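Local coordinates for Dot/Icm T4SS effector (Legionella pneumophila subsp. pneumophila, PDB 4HFV), which is probably delivered into host cells by the Dot/Icm type IV secretion system as an effector, its precise biochemical role being uncertain, at residues Asn78-Ala89 and Phe102-Leu112. Sequence-based numbering, arbitrary orientation.
Sequences NALAYYIRDQIA and FYKSLTISLDL
R85 reaches T107 across the helix pair with NE, which donates to OG1 at 2.7 Å, nearly straight and in the guanidinium plane; NH2 adds a weak bond to the same oxygen. The chain, extended from CG to NE with CG anti to the backbone N (chi1 -180°), carries NE to that hydroxyl, which itself makes a weak bond back to Y103 O in its own helix. The flat guanidinium lies between two unlike surfaces: L112 CD1 sits 3.5 Å above the centre of one face, while the hydroxyl oxygen of Y103 lies over the other, with ring and guanidinium planes 21° apart. The long aliphatic part of arginine suits this partly exposed seam, its CG packing 3.3 Å from Y103 CE1. The Y103 ring also turns its edge to R85 O and touches A89 CB.

Deeper in, branched L106 is a knob in the hole formed by A81, I84, R85 and I88. Small A81 admits L110, whose CD1 lies 4.0 Å from A81 CB. Beyond L110, a Schellman motif with positive phi at D111 turns the chain and brings L112 back over R85. A single knob in its hole, flanked by the R85-T107 bond, thus joins two roughly antiparallel helix segments within an all-helical fold.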
loop_
_atom_site.group_PDB
_atom_site.type_symbol
_atom_site.label_atom_id
_atom_site.label_comp_id
_atom_site.label_asym_id
_atom_site.label_seq_id
_atom_site.Cartn_x
_atom_site.Cartn_y
_atom_site.Cartn_z
ATOM N N ASN A 78 -2.972 7.724 -18.619
ATOM C CA ASN A 78 -1.734 7.048 -18.997
ATOM C C ASN A 78 -1.619 5.702 -18.301
ATOM O O ASN A 78 -1.291 4.701 -18.926
ATOM C CB ASN A 78 -0.505 7.891 -18.639
ATOM C CG ASN A 78 -0.208 8.984 -19.660
ATOM O OD1 ASN A 78 0.714 8.857 -20.456
ATOM N ND2 ASN A 78 -0.934 10.077 -19.599
ATOM N N ALA A 79 -1.857 5.690 -16.983
ATOM C CA ALA A 79 -1.801 4.456 -16.224
ATOM C C ALA A 79 -2.730 3.381 -16.810
ATOM O O ALA A 79 -2.336 2.235 -16.967
ATOM C CB ALA A 79 -2.136 4.691 -14.692
ATOM N N LEU A 80 -3.981 3.717 -17.076
ATOM C CA LEU A 80 -4.889 2.711 -17.610
ATOM C C LEU A 80 -4.449 2.220 -18.992
ATOM O O LEU A 80 -4.583 1.034 -19.287
ATOM C CB LEU A 80 -6.293 3.272 -17.740
ATOM C CG LEU A 80 -7.353 2.312 -18.248
ATOM C CD1 LEU A 80 -7.446 1.076 -17.375
ATOM C CD2 LEU A 80 -8.666 3.074 -18.276
ATOM N N ALA A 81 -3.967 3.125 -19.844
ATOM C CA ALA A 81 -3.544 2.698 -21.174
ATOM C C ALA A 81 -2.370 1.757 -21.009
ATOM O O ALA A 81 -2.327 0.702 -21.647
ATOM C CB ALA A 81 -3.160 3.882 -22.077
ATOM N N TYR A 82 -1.420 2.145 -20.152
ATOM C CA TYR A 82 -0.248 1.308 -19.921
ATOM C C TYR A 82 -0.650 -0.052 -19.382
ATOM O O TYR A 82 -0.169 -1.066 -19.850
ATOM C CB TYR A 82 0.729 1.982 -18.961
ATOM C CG TYR A 82 2.049 1.258 -18.928
ATOM C CD1 TYR A 82 2.225 0.189 -18.079
ATOM C CD2 TYR A 82 3.096 1.601 -19.801
ATOM C CE1 TYR A 82 3.417 -0.502 -18.036
ATOM C CE2 TYR A 82 4.291 0.911 -19.778
ATOM C CZ TYR A 82 4.436 -0.144 -18.887
ATOM O OH TYR A 82 5.600 -0.862 -18.804
ATOM N N TYR A 83 -1.559 -0.063 -18.409
ATOM C CA TYR A 83 -2.055 -1.309 -17.816
ATOM C C TYR A 83 -2.740 -2.219 -18.843
ATOM O O TYR A 83 -2.511 -3.432 -18.899
ATOM C CB TYR A 83 -3.010 -0.941 -16.653
ATOM C CG TYR A 83 -3.566 -2.101 -15.837
ATOM C CD1 TYR A 83 -2.743 -3.069 -15.283
ATOM C CD2 TYR A 83 -4.934 -2.183 -15.580
ATOM C CE1 TYR A 83 -3.289 -4.094 -14.502
ATOM C CE2 TYR A 83 -5.480 -3.188 -14.836
ATOM C CZ TYR A 83 -4.675 -4.144 -14.302
ATOM O OH TYR A 83 -5.274 -5.150 -13.574
ATOM N N ILE A 84 -3.621 -1.651 -19.647
ATOM C CA ILE A 84 -4.299 -2.483 -20.632
ATOM C C ILE A 84 -3.318 -2.987 -21.671
ATOM O O ILE A 84 -3.401 -4.138 -22.089
ATOM C CB ILE A 84 -5.458 -1.744 -21.314
ATOM C CG1 ILE A 84 -6.647 -1.701 -20.344
ATOM C CG2 ILE A 84 -5.823 -2.462 -22.615
ATOM C CD1 ILE A 84 -7.663 -0.684 -20.705
ATOM N N ARG A 85 -2.375 -2.138 -22.091
ATOM C CA ARG A 85 -1.278 -2.593 -22.973
ATOM C C ARG A 85 -0.556 -3.821 -22.372
ATOM O O ARG A 85 -0.316 -4.828 -23.043
ATOM C CB ARG A 85 -0.263 -1.453 -23.183
ATOM C CG ARG A 85 0.947 -1.773 -24.089
ATOM C CD ARG A 85 1.738 -0.504 -24.422
ATOM N NE ARG A 85 2.967 -0.745 -25.193
ATOM C CZ ARG A 85 4.123 -1.125 -24.659
ATOM N NH1 ARG A 85 4.206 -1.307 -23.365
ATOM N NH2 ARG A 85 5.215 -1.285 -25.409
ATOM N N ASP A 86 -0.209 -3.756 -21.090
ATOM C CA ASP A 86 0.488 -4.864 -20.464
ATOM C C ASP A 86 -0.379 -6.142 -20.413
ATOM O O ASP A 86 0.095 -7.273 -20.593
ATOM C CB ASP A 86 0.880 -4.445 -19.053
ATOM C CG ASP A 86 1.819 -5.440 -18.402
ATOM O OD1 ASP A 86 2.933 -5.582 -18.901
ATOM O OD2 ASP A 86 1.434 -6.066 -17.391
ATOM N N GLN A 87 -1.658 -5.939 -20.191
ATOM C CA GLN A 87 -2.621 -7.032 -20.170
ATOM C C GLN A 87 -2.676 -7.765 -21.513
ATOM O O GLN A 87 -2.755 -8.996 -21.576
ATOM C CB GLN A 87 -3.977 -6.514 -19.751
ATOM C CG GLN A 87 -4.022 -6.259 -18.229
ATOM C CD GLN A 87 -5.358 -5.821 -17.688
ATOM O OE1 GLN A 87 -6.000 -4.929 -18.217
ATOM N NE2 GLN A 87 -5.766 -6.436 -16.560
ATOM N N ILE A 88 -2.586 -7.008 -22.592
ATOM C CA ILE A 88 -2.537 -7.597 -23.927
ATOM C C ILE A 88 -1.209 -8.311 -24.163
ATOM O O ILE A 88 -1.187 -9.409 -24.702
ATOM C CB ILE A 88 -2.789 -6.540 -24.997
ATOM C CG1 ILE A 88 -4.185 -5.945 -24.808
ATOM C CG2 ILE A 88 -2.686 -7.144 -26.398
ATOM C CD1 ILE A 88 -4.505 -4.771 -25.778
ATOM N N ALA A 89 -0.107 -7.697 -23.759
ATOM C CA ALA A 89 1.181 -8.352 -23.885
ATOM C C ALA A 89 1.192 -9.718 -23.169
ATOM O O ALA A 89 1.791 -10.706 -23.669
ATOM C CB ALA A 89 2.313 -7.423 -23.392
ATOM N N PHE A 102 -4.157 -2.963 -31.859
ATOM C CA PHE A 102 -4.573 -2.127 -30.716
ATOM C C PHE A 102 -3.425 -1.961 -29.738
ATOM O O PHE A 102 -3.180 -0.851 -29.204
ATOM C CB PHE A 102 -5.824 -2.689 -30.025
ATOM C CG PHE A 102 -6.494 -1.721 -29.088
ATOM C CD1 PHE A 102 -7.034 -0.521 -29.566
ATOM C CD2 PHE A 102 -6.639 -2.036 -27.739
ATOM C CE1 PHE A 102 -7.687 0.377 -28.687
ATOM C CE2 PHE A 102 -7.286 -1.161 -26.850
ATOM C CZ PHE A 102 -7.814 0.051 -27.316
ATOM N N TYR A 103 -2.680 -3.042 -29.535
ATOM C CA TYR A 103 -1.481 -2.981 -28.722
ATOM C C TYR A 103 -0.512 -1.960 -29.285
ATOM O O TYR A 103 -0.006 -1.083 -28.582
ATOM C CB TYR A 103 -0.797 -4.352 -28.668
ATOM C CG TYR A 103 0.491 -4.341 -27.837
ATOM C CD1 TYR A 103 0.457 -4.596 -26.462
ATOM C CD2 TYR A 103 1.728 -4.069 -28.436
ATOM C CE1 TYR A 103 1.635 -4.603 -25.689
ATOM C CE2 TYR A 103 2.911 -4.068 -27.680
ATOM C CZ TYR A 103 2.869 -4.345 -26.330
ATOM O OH TYR A 103 4.015 -4.331 -25.592
ATOM N N LYS A 104 -0.248 -2.065 -30.584
ATOM C CA LYS A 104 0.624 -1.112 -31.234
ATOM C C LYS A 104 0.178 0.328 -31.040
ATOM O O LYS A 104 1.020 1.218 -30.859
ATOM C CB LYS A 104 0.711 -1.391 -32.718
ATOM C CG LYS A 104 1.651 -2.484 -33.055
ATOM C CD LYS A 104 2.190 -2.338 -34.509
ATOM C CE LYS A 104 1.184 -2.743 -35.555
ATOM N NZ LYS A 104 1.796 -2.717 -36.967
ATOM N N SER A 105 -1.131 0.548 -31.133
ATOM C CA SER A 105 -1.713 1.871 -30.980
ATOM C C SER A 105 -1.528 2.417 -29.559
ATOM O O SER A 105 -1.293 3.634 -29.364
ATOM C CB SER A 105 -3.199 1.853 -31.395
ATOM O OG SER A 105 -4.068 1.508 -30.304
ATOM N N LEU A 106 -1.553 1.515 -28.564
ATOM C CA LEU A 106 -1.300 1.936 -27.205
ATOM C C LEU A 106 0.172 2.334 -27.028
ATOM O O LEU A 106 0.455 3.348 -26.404
ATOM C CB LEU A 106 -1.714 0.837 -26.205
ATOM C CG LEU A 106 -3.214 0.622 -26.224
ATOM C CD1 LEU A 106 -3.591 -0.620 -25.432
ATOM C CD2 LEU A 106 -3.933 1.824 -25.663
ATOM N N THR A 107 1.105 1.591 -27.626
ATOM C CA THR A 107 2.508 1.945 -27.541
ATOM C C THR A 107 2.725 3.347 -28.121
ATOM O O THR A 107 3.428 4.192 -27.539
ATOM C CB THR A 107 3.348 0.983 -28.363
ATOM O OG1 THR A 107 3.138 -0.349 -27.876
ATOM C CG2 THR A 107 4.836 1.407 -28.365
ATOM N N ILE A 108 2.137 3.564 -29.301
ATOM C CA ILE A 108 2.196 4.851 -29.995
ATOM C C ILE A 108 1.528 5.983 -29.200
ATOM O O ILE A 108 2.099 7.041 -29.070
ATOM C CB ILE A 108 1.527 4.808 -31.410
ATOM C CG1 ILE A 108 2.190 3.769 -32.345
ATOM C CG2 ILE A 108 1.569 6.170 -32.051
ATOM C CD1 ILE A 108 3.615 4.005 -32.569
ATOM N N SER A 109 0.336 5.750 -28.670
ATOM C CA SER A 109 -0.401 6.789 -27.953
ATOM C C SER A 109 0.398 7.267 -26.749
ATOM O O SER A 109 0.399 8.445 -26.403
ATOM C CB SER A 109 -1.762 6.276 -27.485
ATOM O OG SER A 109 -2.664 6.116 -28.571
ATOM N N LEU A 110 1.080 6.331 -26.121
ATOM C CA LEU A 110 1.865 6.608 -24.927
ATOM C C LEU A 110 3.280 7.180 -25.256
ATOM O O LEU A 110 3.994 7.611 -24.382
ATOM C CB LEU A 110 1.947 5.344 -24.101
ATOM C CG LEU A 110 0.663 4.913 -23.372
ATOM C CD1 LEU A 110 0.757 3.516 -22.762
ATOM C CD2 LEU A 110 0.307 5.966 -22.291
ATOM N N ASP A 111 3.662 7.137 -26.523
ATOM C CA ASP A 111 4.976 7.598 -26.987
ATOM C C ASP A 111 6.108 6.835 -26.309
ATOM O O ASP A 111 7.183 7.388 -26.035
ATOM C CB ASP A 111 5.163 9.116 -26.844
ATOM C CG ASP A 111 6.343 9.650 -27.693
ATOM O OD1 ASP A 111 6.571 9.135 -28.820
ATOM O OD2 ASP A 111 7.063 10.541 -27.213
ATOM N N LEU A 112 5.890 5.538 -26.131
ATOM C CA LEU A 112 6.868 4.693 -25.499
ATOM C C LEU A 112 8.016 4.352 -26.432
ATOM O O LEU A 112 7.827 4.040 -27.614
ATOM C CB LEU A 112 6.212 3.405 -24.980
ATOM C CG LEU A 112 5.260 3.558 -23.797
ATOM C CD1 LEU A 112 4.475 2.267 -23.654
ATOM C CD2 LEU A 112 6.019 3.877 -22.511
#